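Local coordinates for putative short-chain dehydrogenase/reductase (Burkholderia xenovorans, PDB 5JY1), which binds NAD and is probably an oxidoreductase of the short-chain dehydrogenase/reductase family, perhaps with 3-oxoacyl-[acyl-carrier-protein] reductase activity, at residues A[93-98]-A[144-149]; A[186-191]-A[245-250]. All coordinates share one frame; numbering follows the deposited sequence.

Overall arrangement
Both contacts belong to one parallel sheet of seven strands, and they follow each other in series, neither nested nor crossed. Starting from the N terminus, the chain has laid down strands 16-20, 40-45 and 64-69, working outward to one edge of the sheet, before contact 1 closes the crossover through helix 113-141, setting 144-149 beside 93-98. Helix 162-182 then leads to strand 187-194, and contact 2 closes a longer excursion by bringing 245-250, which leads into the last strand, back to 186-191. Strands 144-149 and 187-194 are neighbours, so the two contacts touch: Ile-146 N lies 2.9 Å from Thr-188 O. Contact 1 ends at the NAD; contact 2 faces a second subunit.

Contact 1: residues A[93-98]-A[144-149]; sequences DILVNN and GRIVNF. With NAD (nicotinamide-adenine-dinucleotide), chain E.
Two neighbouring parallel strands meet here in the buried middle of the sheet, Ile-94 paired with Arg-145, Leu-95 with Ile-146 and Val-96 with Val-147, their axes only 9° apart. Four backbone hydrogen bonds join them, from Arg-145 N to Asp-93 O, Leu-95 N to Arg-145 O, Val-147 N to Leu-95 O (2.8 Å) and Asn-97 N to Val-147 O.

Toward the C-terminal ends the side chains add their own links. Asn-97 and Asn-148 lie side by side, both with CG anti to the carbonyl carbon (chi1 near -67° in both), which brings their amides together on the face covered by helix 113-141. Asn-97 ND2 donates an almost straight bond to Asn-148 OD1 (2.8 Å, 176° at the hydrogen), while Asn-148 ND2 bonds to Thr-175, so this buried amide is gripped at both its polar atoms. On the other face, Val-96 CG2 rests 4.2 Å from Val-147 CB, and Val-96 CG1 reaches the edge of the Phe-149 ring at CE2 in the conformer described here. In that conformer Asn-97 O also lies at the edge, and Asn-98 OD1 stands over one face of the ring, toward its rim. A water accepts from Phe-149 N and donates to Asn-97 O (2.9 Å), bridging the strands where they diverge.

Beyond the strand, Asn-98 O accepts a hydrogen bond from NAD O3D (3.0 Å), and Phe-149 O receives one from Lys-168 NZ, which also hydrogen-bonds to NAD. Strand ends carrying the cofactor ribose in this way are characteristic of the Rossmann fold of short-chain dehydrogenases/reductases.

Contact 2: residues A[186-191]-A[245-250]; sequences NITVNA and FVTGET
Asn-190 and Thr-247 carry most of the side-chain bonding in this buried contact, which joins strand 187-194 to the loop leading into the last strand. The Asn-190 amide uses both ends: OD1 accepts from Glu-249 N (2.9 Å), and ND2 donates to Val-246 O (3.2 Å) along a nearly straight line, although ND2 stands well above that carbonyl's plane. With CG anti to the carbonyl carbon (chi1 -65°), the amide reaches across to the turning backbone. Thr-247 OG1, anti to its own backbone N (chi1 -166°), accepts from Val-189 N (3.1 Å), so a hydroxyl takes the part a strand carbonyl would play.

Backbone bonds continue the join. Gly-248 N, at a residue with positive phi, donates to Val-189 O (2.7 Å), and Ala-191 N donates to Glu-249 O; from there Ala-191 and Thr-250 pair as parallel strands.

Two waters extend the network. One donates to Ile-187 O and accepts from Thr-247 OG1 (2.6 Å); the other connects Thr-188 OG1 with Val-246 O. Apolar contact is slight, with Thr-188 CG2 lying 4.0 Å from Thr-247 CB.

Thr-247 O and Glu-249 OE1 bond to His-258 and His-252 of a second subunit. Within the chain, Val-189 and Thr-247 pack on helix 162-182, Ile-187 meets helix 113-141, and strand 144-149 borders strand 187-194 at its other edge.

Contact 1: residues A[93-98]-A[144-149]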
loop_
_atom_site.group_PDB
_atom_site.type_symbol
_atom_site.label_atom_id
_atom_site.label_comp_id
_atom_site.label_asym_id
_atom_site.label_seq_id
_atom_site.Cartn_x
_atom_site.Cartn_y
_atom_site.Cartn_z
ATOM N N ASP A 93 -4.596 25.592 -16.331
ATOM C CA ASP A 93 -3.628 24.515 -16.481
ATOM C C ASP A 93 -3.519 23.636 -15.248
ATOM O O ASP A 93 -3.188 22.453 -15.378
ATOM C CB ASP A 93 -2.247 25.102 -16.787
ATOM C CG ASP A 93 -2.276 26.048 -17.955
ATOM O OD1 ASP A 93 -2.197 25.558 -19.101
ATOM O OD2 ASP A 93 -2.384 27.282 -17.736
ATOM N N ILE A 94 -3.796 24.191 -14.068
ATOM C CA ILE A 94 -3.499 23.555 -12.786
ATOM C C ILE A 94 -4.700 23.722 -11.865
ATOM O O ILE A 94 -5.157 24.849 -11.642
ATOM C CB ILE A 94 -2.255 24.185 -12.125
ATOM C CG1 ILE A 94 -1.013 24.052 -13.012
ATOM C CG2 ILE A 94 -2.042 23.623 -10.708
ATOM C CD1 ILE A 94 0.018 25.150 -12.749
ATOM N N LEU A 95 -5.188 22.621 -11.295
ATOM C CA LEU A 95 -6.285 22.659 -10.330
ATOM C C LEU A 95 -5.834 22.034 -9.016
ATOM O O LEU A 95 -5.307 20.917 -9.013
ATOM C CB LEU A 95 -7.513 21.916 -10.861
ATOM C CG LEU A 95 -8.667 21.706 -9.877
ATOM C CD1 LEU A 95 -9.354 23.025 -9.531
ATOM C CD2 LEU A 95 -9.681 20.712 -10.456
ATOM N N VAL A 96 -6.037 22.752 -7.909
ATOM C CA VAL A 96 -5.722 22.251 -6.571
ATOM C C VAL A 96 -7.007 22.239 -5.755
ATOM O O VAL A 96 -7.604 23.297 -5.514
ATOM C CB VAL A 96 -4.645 23.104 -5.879
ATOM C CG1 VAL A 96 -4.344 22.550 -4.479
ATOM C CG2 VAL A 96 -3.390 23.153 -6.723
ATOM N N ASN A 97 -7.431 21.046 -5.327
ATOM C CA ASN A 97 -8.694 20.860 -4.607
ATOM C C ASN A 97 -8.374 20.755 -3.123
ATOM O O ASN A 97 -8.057 19.681 -2.610
ATOM C CB ASN A 97 -9.440 19.637 -5.133
ATOM C CG ASN A 97 -9.928 19.838 -6.556
ATOM O OD1 ASN A 97 -10.624 20.812 -6.849
ATOM N ND2 ASN A 97 -9.544 18.942 -7.454
ATOM N N ASN A 98 -8.471 21.881 -2.431
ATOM C CA ASN A 98 -7.938 22.006 -1.087
ATOM C C ASN A 98 -8.984 22.352 -0.031
ATOM O O ASN A 98 -8.764 22.043 1.146
ATOM C CB ASN A 98 -6.810 23.058 -1.097
ATOM C CG ASN A 98 -6.451 23.563 0.269
ATOM O OD1 ASN A 98 -5.569 23.015 0.936
ATOM N ND2 ASN A 98 -7.106 24.642 0.689
ATOM N N GLY A 144 -2.536 19.312 -18.450
ATOM C CA GLY A 144 -3.231 19.561 -17.204
ATOM C C GLY A 144 -2.512 18.948 -16.027
ATOM O O GLY A 144 -1.833 17.925 -16.154
ATOM N N ARG A 145 -2.666 19.589 -14.867
ATOM C CA ARG A 145 -2.162 19.083 -13.594
ATOM C C ARG A 145 -3.265 19.243 -12.565
ATOM O O ARG A 145 -3.722 20.364 -12.316
ATOM C CB ARG A 145 -0.905 19.838 -13.137
ATOM C CG ARG A 145 0.252 19.757 -14.108
ATOM C CD ARG A 145 0.947 18.400 -13.994
ATOM N NE ARG A 145 2.167 18.316 -14.787
ATOM C CZ ARG A 145 2.226 17.981 -16.074
ATOM N NH1 ARG A 145 1.121 17.694 -16.758
ATOM N NH2 ARG A 145 3.412 17.934 -16.679
ATOM N N ILE A 146 -3.707 18.131 -11.977
ATOM C CA ILE A 146 -4.703 18.163 -10.915
ATOM C C ILE A 146 -4.049 17.632 -9.648
ATOM O O ILE A 146 -3.455 16.547 -9.663
ATOM C CB ILE A 146 -5.955 17.347 -11.288
ATOM C CG1 ILE A 146 -6.606 17.968 -12.535
ATOM C CG2 ILE A 146 -6.947 17.296 -10.115
ATOM C CD1 ILE A 146 -7.789 17.174 -13.102
ATOM N N VAL A 147 -4.142 18.404 -8.567
ATOM C CA VAL A 147 -3.558 18.047 -7.271
ATOM C C VAL A 147 -4.703 17.958 -6.276
ATOM O O VAL A 147 -5.310 18.982 -5.932
ATOM C CB VAL A 147 -2.524 19.084 -6.796
ATOM C CG1 VAL A 147 -1.813 18.601 -5.524
ATOM C CG2 VAL A 147 -1.511 19.427 -7.896
ATOM N N ASN A 148 -4.996 16.749 -5.800
ATOM C CA ASN A 148 -6.017 16.558 -4.781
ATOM C C ASN A 148 -5.354 16.370 -3.423
ATOM O O ASN A 148 -4.175 16.037 -3.327
ATOM C CB ASN A 148 -6.900 15.351 -5.116
ATOM C CG ASN A 148 -7.717 15.577 -6.363
ATOM O OD1 ASN A 148 -8.084 16.712 -6.667
ATOM N ND2 ASN A 148 -8.004 14.505 -7.102
ATOM N N PHE A 149 -6.111 16.627 -2.360
ATOM C CA PHE A 149 -5.606 16.492 -1.000
ATOM C C PHE A 149 -6.421 15.452 -0.250
ATOM O O PHE A 149 -7.649 15.546 -0.185
ATOM C CB PHE A 149 -5.638 17.830 -0.258
ATOM C CG PHE A 149 -4.482 18.728 -0.593
ATOM C CD1 PHE A 149 -3.289 18.622 0.095
ATOM C CD2 PHE A 149 -4.577 19.654 -1.611
ATOM C CE1 PHE A 149 -2.210 19.438 -0.211
ATOM C CE2 PHE A 149 -3.505 20.479 -1.919
ATOM C CZ PHE A 149 -2.320 20.372 -1.218
HETATM P PA NAD E . -8.126 25.243 6.707
HETATM O O1A NAD E . -9.295 24.966 7.603
HETATM O O2A NAD E . -6.992 25.985 7.399
HETATM O O5B NAD E . -8.601 26.091 5.349
HETATM C C5B NAD E . -9.767 25.665 4.736
HETATM C C4B NAD E . -10.135 26.710 3.605
HETATM O O4B NAD E . -11.151 26.261 2.951
HETATM C C3B NAD E . -10.608 28.036 4.296
HETATM O O3B NAD E . -9.986 29.133 3.699
HETATM C C2B NAD E . -12.098 28.030 4.056
HETATM O O2B NAD E . -12.667 29.427 4.126
HETATM C C1B NAD E . -12.178 27.496 2.852
HETATM N N9A NAD E . -13.508 26.976 2.592
HETATM C C8A NAD E . -14.298 26.360 3.475
HETATM N N7A NAD E . -15.421 26.045 2.863
HETATM C C5A NAD E . -15.331 26.465 1.598
HETATM C C6A NAD E . -16.242 26.387 0.543
HETATM N N6A NAD E . -17.581 25.846 0.357
HETATM N N1A NAD E . -15.919 26.883 -0.636
HETATM C C2A NAD E . -14.691 27.474 -0.814
HETATM N N3A NAD E . -13.803 27.562 0.206
HETATM C C4A NAD E . -14.146 27.038 1.425
HETATM O O3 NAD E . -7.591 23.796 6.120
HETATM P PN NAD E . -6.069 23.209 6.076
HETATM O O1N NAD E . -5.678 22.737 7.467
HETATM O O2N NAD E . -5.030 24.226 5.569
HETATM O O5D NAD E . -6.121 21.875 5.096
HETATM C C5D NAD E . -6.216 22.061 3.685
HETATM C C4D NAD E . -6.331 20.674 2.971
HETATM O O4D NAD E . -5.408 19.835 3.440
HETATM C C3D NAD E . -7.687 20.050 3.319
HETATM O O3D NAD E . -8.182 19.355 2.277
HETATM C C2D NAD E . -7.340 19.095 4.486
HETATM O O2D NAD E . -8.425 18.081 4.572
HETATM C C1D NAD E . -6.173 18.599 4.134
HETATM N N1N NAD E . -5.382 18.153 5.271
HETATM C C2N NAD E . -4.729 19.046 6.061
HETATM C C3N NAD E . -3.973 18.617 7.155
HETATM C C7N NAD E . -3.248 19.601 8.043
HETATM O O7N NAD E . -2.445 19.211 8.877
HETATM N N7N NAD E . -3.493 20.984 7.919
HETATM C C4N NAD E . -3.892 17.276 7.432
HETATM C C5N NAD E . -4.533 16.385 6.647
HETATM C C6N NAD E . -5.286 16.823 5.548
HETATM O O HOH W 1 -9.249 17.024 -3.001
#

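Contact 2: residues A[186-191]-A[245-250]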
loop_
_atom_site.group_PDB
_atom_site.type_symbol
_atom_site.label_atom_id
_atom_site.label_comp_id
_atom_site.label_asym_id
_atom_site.label_seq_id
_atom_site.Cartn_x
_atom_site.Cartn_y
_atom_site.Cartn_z
ATOM N N ASN A 186 -2.447 14.141 -21.637
ATOM C CA ASN A 186 -1.363 14.763 -20.870
ATOM C C ASN A 186 -1.915 15.547 -19.678
ATOM O O ASN A 186 -1.414 16.616 -19.324
ATOM C CB ASN A 186 -0.481 15.654 -21.754
ATOM C CG ASN A 186 0.765 16.127 -21.035
ATOM O OD1 ASN A 186 1.288 15.432 -20.156
ATOM N ND2 ASN A 186 1.237 17.324 -21.381
ATOM N N ILE A 187 -2.972 15.015 -19.065
ATOM C CA ILE A 187 -3.492 15.506 -17.791
ATOM C C ILE A 187 -3.091 14.510 -16.710
ATOM O O ILE A 187 -3.534 13.355 -16.729
ATOM C CB ILE A 187 -5.019 15.677 -17.818
ATOM C CG1 ILE A 187 -5.455 16.641 -18.932
ATOM C CG2 ILE A 187 -5.498 16.152 -16.459
ATOM C CD1 ILE A 187 -6.992 16.660 -19.167
ATOM N N THR A 188 -2.271 14.943 -15.761
ATOM C CA THR A 188 -1.920 14.077 -14.643
ATOM C C THR A 188 -2.752 14.428 -13.416
ATOM O O THR A 188 -3.239 15.553 -13.267
ATOM C CB THR A 188 -0.441 14.179 -14.293
ATOM O OG1 THR A 188 -0.160 15.498 -13.819
ATOM C CG2 THR A 188 0.431 13.869 -15.514
ATOM N N VAL A 189 -2.934 13.442 -12.540
ATOM C CA VAL A 189 -3.798 13.579 -11.373
ATOM C C VAL A 189 -3.124 12.832 -10.230
ATOM O O VAL A 189 -2.894 11.621 -10.329
ATOM C CB VAL A 189 -5.214 13.013 -11.611
ATOM C CG1 VAL A 189 -6.165 13.433 -10.499
ATOM C CG2 VAL A 189 -5.785 13.432 -12.979
ATOM N N ASN A 190 -2.797 13.551 -9.160
ATOM C CA ASN A 190 -2.084 12.992 -8.017
ATOM C C ASN A 190 -2.703 13.539 -6.735
ATOM O O ASN A 190 -3.409 14.547 -6.750
ATOM C CB ASN A 190 -0.587 13.332 -8.093
ATOM C CG ASN A 190 0.098 12.682 -9.286
ATOM O OD1 ASN A 190 0.405 11.485 -9.263
ATOM N ND2 ASN A 190 0.355 13.467 -10.333
ATOM N N ALA A 191 -2.425 12.879 -5.611
ATOM C CA ALA A 191 -3.003 13.294 -4.342
ATOM C C ALA A 191 -1.907 13.437 -3.293
ATOM O O ALA A 191 -1.017 12.590 -3.194
ATOM C CB ALA A 191 -4.075 12.297 -3.855
ATOM N N PHE A 245 5.960 12.753 -15.740
ATOM C CA PHE A 245 5.874 11.303 -15.891
ATOM C C PHE A 245 5.326 10.625 -14.635
ATOM O O PHE A 245 5.468 9.406 -14.481
ATOM C CB PHE A 245 7.247 10.730 -16.271
ATOM C CG PHE A 245 7.189 9.444 -17.089
ATOM C CD1 PHE A 245 6.367 9.340 -18.211
ATOM C CD2 PHE A 245 8.000 8.357 -16.756
ATOM C CE1 PHE A 245 6.337 8.164 -18.969
ATOM C CE2 PHE A 245 7.972 7.174 -17.508
ATOM C CZ PHE A 245 7.141 7.077 -18.611
ATOM N N VAL A 246 4.670 11.389 -13.756
ATOM C CA VAL A 246 4.097 10.896 -12.501
ATOM C C VAL A 246 2.588 11.126 -12.539
ATOM O O VAL A 246 2.140 12.270 -12.652
ATOM C CB VAL A 246 4.703 11.618 -11.285
ATOM C CG1 VAL A 246 4.150 11.031 -9.969
ATOM C CG2 VAL A 246 6.222 11.557 -11.305
ATOM N N THR A 247 1.801 10.060 -12.396
ATOM C CA THR A 247 0.361 10.245 -12.320
ATOM C C THR A 247 -0.259 9.100 -11.524
ATOM O O THR A 247 0.271 7.986 -11.502
ATOM C CB THR A 247 -0.260 10.359 -13.721
ATOM O OG1 THR A 247 -1.595 10.869 -13.603
ATOM C CG2 THR A 247 -0.307 8.998 -14.432
ATOM N N GLY A 248 -1.367 9.401 -10.847
ATOM C CA GLY A 248 -2.077 8.414 -10.048
ATOM C C GLY A 248 -1.437 8.105 -8.718
ATOM O O GLY A 248 -1.807 7.106 -8.087
ATOM N N GLU A 249 -0.502 8.935 -8.262
ATOM C CA GLU A 249 0.253 8.643 -7.056
ATOM C C GLU A 249 -0.321 9.366 -5.847
ATOM O O GLU A 249 -1.034 10.363 -5.965
ATOM C CB GLU A 249 1.719 9.046 -7.240
ATOM C CG GLU A 249 2.522 8.051 -8.071
ATOM C CD GLU A 249 2.723 6.739 -7.331
ATOM O OE1 GLU A 249 3.758 6.586 -6.654
ATOM O OE2 GLU A 249 1.833 5.866 -7.400
ATOM N N THR A 250 -0.003 8.826 -4.672
ATOM C CA THR A 250 -0.250 9.466 -3.391
ATOM C C THR A 250 1.104 9.773 -2.764
ATOM O O THR A 250 2.004 8.933 -2.801
ATOM C CB THR A 250 -1.062 8.552 -2.462
ATOM O OG1 THR A 250 -0.463 7.241 -2.434
ATOM C CG2 THR A 250 -2.500 8.445 -2.937
HETATM O O HOH W 2 -2.772 10.819 -15.964
HETATM O O HOH W 3 2.044 15.211 -12.244
#